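Local coordinates for nitroreductase family protein (Clostridium novyi, PDB 3G14) that probably acts as an oxidoreductase of the nitroreductase family, whose members typically use bound FMN to reduce their substrates, at residues Pro45-Val50 against Asp176-Ser181; Val85-Glu90 against Asp141-Val146. All coordinates share one frame; numbering follows the deposited sequence.

Contact 1 (Pro45-Val50 against Asp176-Ser181); sequences PYKFIV and DKWGTS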
# COMPACT_ATOMS: atom_id res chain seq x y z
N PRO B 45 -6.04 -7.34 9.55
CA PRO B 45 -6.56 -8.61 9.01
C PRO B 45 -5.53 -9.52 8.30
O PRO B 45 -5.92 -10.42 7.57
CB PRO B 45 -7.63 -8.14 8.01
CG PRO B 45 -7.19 -6.82 7.55
CD PRO B 45 -6.45 -6.18 8.71
N TYR B 46 -4.25 -9.28 8.50
CA TYR B 46 -3.17 -10.02 7.81
C TYR B 46 -2.10 -10.43 8.83
O TYR B 46 -2.03 -9.91 9.94
CB TYR B 46 -2.55 -9.17 6.70
CG TYR B 46 -2.24 -7.76 7.14
CD1 TYR B 46 -1.11 -7.48 7.91
CD2 TYR B 46 -3.12 -6.71 6.86
CE1 TYR B 46 -0.87 -6.18 8.35
CE2 TYR B 46 -2.90 -5.44 7.33
CZ TYR B 46 -1.76 -5.18 8.08
OH TYR B 46 -1.51 -3.89 8.52
N LYS B 47 -1.34 -11.44 8.43
CA LYS B 47 -0.10 -11.85 9.06
C LYS B 47 0.90 -12.20 7.97
O LYS B 47 0.51 -12.35 6.79
CB LYS B 47 -0.35 -13.06 9.98
CG LYS B 47 -1.36 -12.83 11.12
CD LYS B 47 -1.56 -14.07 12.01
CE LYS B 47 -2.31 -13.72 13.30
NZ LYS B 47 -3.65 -13.20 13.10
N PHE B 48 2.17 -12.31 8.37
CA PHE B 48 3.31 -12.57 7.47
C PHE B 48 3.95 -13.89 7.84
O PHE B 48 4.19 -14.17 9.04
CB PHE B 48 4.33 -11.41 7.58
CG PHE B 48 3.73 -10.11 7.21
CD1 PHE B 48 3.51 -9.80 5.86
CD2 PHE B 48 3.33 -9.20 8.20
CE1 PHE B 48 2.88 -8.62 5.48
CE2 PHE B 48 2.71 -7.99 7.82
CZ PHE B 48 2.49 -7.70 6.46
N ILE B 49 4.23 -14.69 6.82
CA ILE B 49 5.07 -15.89 7.01
C ILE B 49 6.42 -15.59 6.37
O ILE B 49 6.51 -15.22 5.18
CB ILE B 49 4.47 -17.13 6.35
CG1 ILE B 49 3.01 -17.33 6.77
CG2 ILE B 49 5.34 -18.38 6.62
CD1 ILE B 49 2.29 -18.47 5.95
N VAL B 50 7.47 -15.69 7.19
CA VAL B 50 8.85 -15.65 6.70
C VAL B 50 9.21 -17.06 6.24
O VAL B 50 9.18 -18.00 7.02
CB VAL B 50 9.86 -15.16 7.78
CG1 VAL B 50 11.34 -15.30 7.31
CG2 VAL B 50 9.55 -13.72 8.18
N ASP B 176 8.05 -20.32 8.26
CA ASP B 176 7.87 -21.50 7.38
C ASP B 176 6.44 -22.05 7.30
O ASP B 176 6.03 -22.60 6.26
CB ASP B 176 8.85 -22.64 7.72
CG ASP B 176 10.30 -22.33 7.32
OD1 ASP B 176 10.52 -21.50 6.40
OD2 ASP B 176 11.20 -22.92 7.92
N LYS B 177 5.71 -21.98 8.41
CA LYS B 177 4.43 -22.60 8.57
C LYS B 177 3.47 -21.66 9.30
O LYS B 177 3.82 -21.00 10.27
CB LYS B 177 4.58 -23.91 9.36
CG LYS B 177 3.29 -24.60 9.64
CD LYS B 177 3.53 -25.87 10.44
CE LYS B 177 2.23 -26.52 10.89
NZ LYS B 177 2.48 -27.75 11.66
N TRP B 178 2.24 -21.60 8.82
CA TRP B 178 1.20 -20.80 9.46
C TRP B 178 1.00 -21.25 10.91
O TRP B 178 0.82 -22.45 11.18
CB TRP B 178 -0.11 -20.94 8.66
CG TRP B 178 -1.24 -20.18 9.24
CD1 TRP B 178 -2.25 -20.65 10.03
CD2 TRP B 178 -1.50 -18.79 9.04
NE1 TRP B 178 -3.10 -19.62 10.36
CE2 TRP B 178 -2.67 -18.47 9.76
CE3 TRP B 178 -0.84 -17.78 8.35
CZ2 TRP B 178 -3.22 -17.18 9.78
CZ3 TRP B 178 -1.37 -16.49 8.39
CH2 TRP B 178 -2.56 -16.21 9.09
N GLY B 179 1.06 -20.30 11.84
CA GLY B 179 0.87 -20.60 13.28
C GLY B 179 2.14 -20.84 14.08
O GLY B 179 2.09 -20.85 15.31
N THR B 180 3.26 -21.07 13.41
CA THR B 180 4.55 -21.25 14.09
C THR B 180 5.26 -19.88 14.24
O THR B 180 5.71 -19.28 13.26
CB THR B 180 5.46 -22.24 13.34
OG1 THR B 180 4.80 -23.52 13.26
CG2 THR B 180 6.82 -22.41 14.04
N SER B 181 5.35 -19.42 15.47
CA SER B 181 5.97 -18.16 15.83
C SER B 181 7.41 -17.99 15.34
O SER B 181 8.28 -18.82 15.64
CB SER B 181 5.95 -18.02 17.35
OG SER B 181 6.65 -16.86 17.76

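Contact 2 (Val85-Glu90 against Asp141-Val146); sequences VANPEE and DNLRVV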
# COMPACT_ATOMS: atom_id res chain seq x y z
N VAL B 85 -0.61 -12.97 4.16
CA VAL B 85 -1.82 -13.78 4.22
C VAL B 85 -2.91 -13.00 4.97
O VAL B 85 -2.69 -12.46 6.05
CB VAL B 85 -1.53 -15.12 4.95
CG1 VAL B 85 -2.81 -16.05 5.03
CG2 VAL B 85 -0.33 -15.86 4.29
N ALA B 86 -4.10 -12.93 4.40
CA ALA B 86 -5.20 -12.16 5.00
C ALA B 86 -6.48 -12.93 5.22
O ALA B 86 -6.76 -13.97 4.57
CB ALA B 86 -5.50 -10.93 4.18
N ASN B 87 -7.26 -12.40 6.16
CA ASN B 87 -8.56 -12.91 6.48
C ASN B 87 -9.63 -11.96 5.95
O ASN B 87 -9.87 -10.90 6.56
CB ASN B 87 -8.73 -13.03 7.97
CG ASN B 87 -10.06 -13.68 8.37
OD1 ASN B 87 -10.93 -14.01 7.55
ND2 ASN B 87 -10.20 -13.91 9.66
N PRO B 88 -10.29 -12.33 4.84
CA PRO B 88 -11.32 -11.46 4.23
C PRO B 88 -12.51 -11.18 5.13
O PRO B 88 -13.17 -10.18 4.94
CB PRO B 88 -11.77 -12.26 3.01
CG PRO B 88 -10.68 -13.16 2.72
CD PRO B 88 -10.15 -13.57 4.06
N GLU B 89 -12.75 -12.03 6.13
CA GLU B 89 -13.90 -11.89 7.01
C GLU B 89 -13.68 -11.00 8.23
O GLU B 89 -14.63 -10.63 8.89
CB GLU B 89 -14.36 -13.29 7.48
CG GLU B 89 -14.60 -14.26 6.33
CD GLU B 89 -15.76 -13.85 5.45
OE1 GLU B 89 -16.87 -13.58 5.97
OE2 GLU B 89 -15.55 -13.80 4.21
N GLU B 90 -12.44 -10.63 8.51
CA GLU B 90 -12.19 -9.82 9.68
C GLU B 90 -12.89 -8.48 9.57
O GLU B 90 -13.69 -8.12 10.45
CB GLU B 90 -10.69 -9.62 9.91
CG GLU B 90 -10.38 -8.43 10.82
CD GLU B 90 -9.54 -8.81 12.02
OE1 GLU B 90 -8.55 -9.57 11.85
OE2 GLU B 90 -9.87 -8.35 13.13
N ASP B 141 -7.68 -22.86 4.42
CA ASP B 141 -8.23 -22.55 3.10
C ASP B 141 -9.24 -21.39 3.10
O ASP B 141 -9.57 -20.89 2.04
CB ASP B 141 -8.87 -23.79 2.48
CG ASP B 141 -8.75 -23.84 0.95
OD1 ASP B 141 -8.02 -23.01 0.31
OD2 ASP B 141 -9.38 -24.75 0.38
N ASN B 142 -9.70 -20.96 4.27
CA ASN B 142 -10.56 -19.76 4.37
C ASN B 142 -9.77 -18.43 4.33
O ASN B 142 -10.36 -17.38 4.33
CB ASN B 142 -11.46 -19.82 5.62
CG ASN B 142 -10.65 -19.84 6.93
OD1 ASN B 142 -9.71 -20.59 7.06
ND2 ASN B 142 -10.98 -18.96 7.84
N LEU B 143 -8.45 -18.49 4.33
CA LEU B 143 -7.65 -17.28 4.22
C LEU B 143 -7.18 -17.08 2.78
O LEU B 143 -7.34 -17.97 1.96
CB LEU B 143 -6.45 -17.39 5.16
CG LEU B 143 -6.85 -17.61 6.63
CD1 LEU B 143 -5.61 -17.88 7.50
CD2 LEU B 143 -7.61 -16.42 7.18
N ARG B 144 -6.60 -15.91 2.50
CA ARG B 144 -6.16 -15.55 1.15
C ARG B 144 -4.68 -15.21 1.18
O ARG B 144 -4.23 -14.52 2.09
CB ARG B 144 -6.97 -14.36 0.59
CG ARG B 144 -8.49 -14.62 0.51
CD ARG B 144 -8.87 -15.80 -0.40
NE ARG B 144 -8.24 -15.70 -1.73
CZ ARG B 144 -8.67 -14.95 -2.74
NH1 ARG B 144 -9.74 -14.19 -2.63
NH2 ARG B 144 -8.00 -14.96 -3.89
N VAL B 145 -3.94 -15.74 0.21
CA VAL B 145 -2.55 -15.33 -0.02
C VAL B 145 -2.58 -14.10 -0.93
O VAL B 145 -2.90 -14.19 -2.11
CB VAL B 145 -1.65 -16.48 -0.59
CG1 VAL B 145 -0.18 -16.01 -0.75
CG2 VAL B 145 -1.79 -17.76 0.30
N VAL B 146 -2.24 -12.95 -0.38
CA VAL B 146 -2.35 -11.69 -1.13
C VAL B 146 -1.17 -11.46 -2.09
O VAL B 146 -1.37 -11.16 -3.28
CB VAL B 146 -2.57 -10.49 -0.16
CG1 VAL B 146 -2.63 -9.13 -0.92
CG2 VAL B 146 -3.83 -10.68 0.74
O HOH W 1 -12.05 -16.36 6.95

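Contact 1 (Pro45-Val50 against Asp176-Ser181)
Val50, in the strand 46-51, is joined to Asp176 by a single backbone hydrogen bond, from Asp176 N to Val50 O at 2.9 Å, where their CA atoms come within 6.0 Å and the chain directions lie 163° apart. The bond is fairly straight, 162° at the hydrogen, with the donor tilted somewhat from the carbonyl plane. The carboxylate of Asp176 turns back over the end of the strand, where OD1 accepts from the backbone N-H groups of Glu52 and Ser53, so the same residue serves the strand end with both backbone and side chain.

Beyond Asp176 the loop makes a type II turn from Lys177 to Thr180, closed by Thr180 N to Lys177 O at 3.2 Å, with Gly179 as i+2 in the positive-phi position. In Trp178, at the first corner (i+1), CG is anti to the backbone N (chi1 179°), and the six-membered ring brings CE3, CZ3 and CH2 against Ile49 and Lys47. Ile49 CD1 meets the ring edge near its plane, 4.0 Å from CE3, while Ile49 CG2 packs on the backbone of the loop, 3.7 Å from Asp176 N. The side chains of Lys47 and Trp178 cross at about a right angle; Lys47 CD, oblique to the ring, is 3.8 Å from Trp178 CH2, and Lys47 CB also touches CZ3 and CH2. Tyr174 meets the indole edge-to-face.

The chemistry is thus mainly apolar: one backbone bond fixes the start of the loop, and beyond it the indole meets Ile49 with its edge and Lys47's methylenes obliquely, packing the loop on the side of strand 46-51 that carries both.

Contact 2 (Val85-Glu90 against Asp141-Val146)
Ala86 and Arg144 exchange two backbone hydrogen bonds, Ala86 N to Arg144 O and Arg144 N to Ala86 O, both 2.8 Å, which make them a hydrogen-bonded antiparallel pair. Val85 and Val145 form the adjacent non-hydrogen-bonded pair, and Arg144 O also receives a CA-H contact from Val85 at 3.3 Å. Past the pair the two segments are bridged by a water: it donates to Asn87 OD1 at 2.7 Å and, over a longer distance, to Asn142 O, and it accepts from Asn142 ND2. Asn87 OD1 is held twice, because as N-cap it also takes the N-H of Glu89 at 3.0 Å, a donor well above the amide plane.

Leu143 fits beside the strand end: CD2 lies 3.7 Å from Asn87 CB, and CB is 3.9 Å from Val85 CG1. Ala86 CB touches Val146 CG2 at 3.8 Å. Arg144 CG, anti to the carbonyl carbon (chi1 -59°), presses close against Pro88 CG at 3.4 Å; bends at chi2 and chi3 (-61° and -51°) then place CD and NE, and Arg144 NE forms a salt bridge with Glu130 OE2.

Tyr100 of helix 99-117 packs on Ala86, Pro88 and Arg144, and Val145 rests on Lys134 of helix 130-137. Val146 O accepts from Lys97 NZ of the second subunit, so strand 144-151, outermost in the sheet within this chain and paired with 80-86, also faces the dimer partner.

How the contacts relate
After helices 4-10 and 24-35 the chain forms strand 46-51 and, past helices 54-63 and 70-77, strand 80-86, which leads through Asn87 into the short helix 88-91. Helices 99-117 and 130-137 follow before the chain returns at 141-146, where contact 2 closes its loop of 50 residues. The loop after strand 173-175 then comes back to strand 46-51 in contact 1, enclosing contact 2 entirely, so the two are nested. Strands 46-51 and 80-86 are neighbours, probably hydrogen-bonded through Pro45 O with Asn87 N and Lys47 N with Val85 O. Trp178 CZ2 also packs 3.4 Å from Leu143 CD1, joining the late loop to the loop just before strand 144-151.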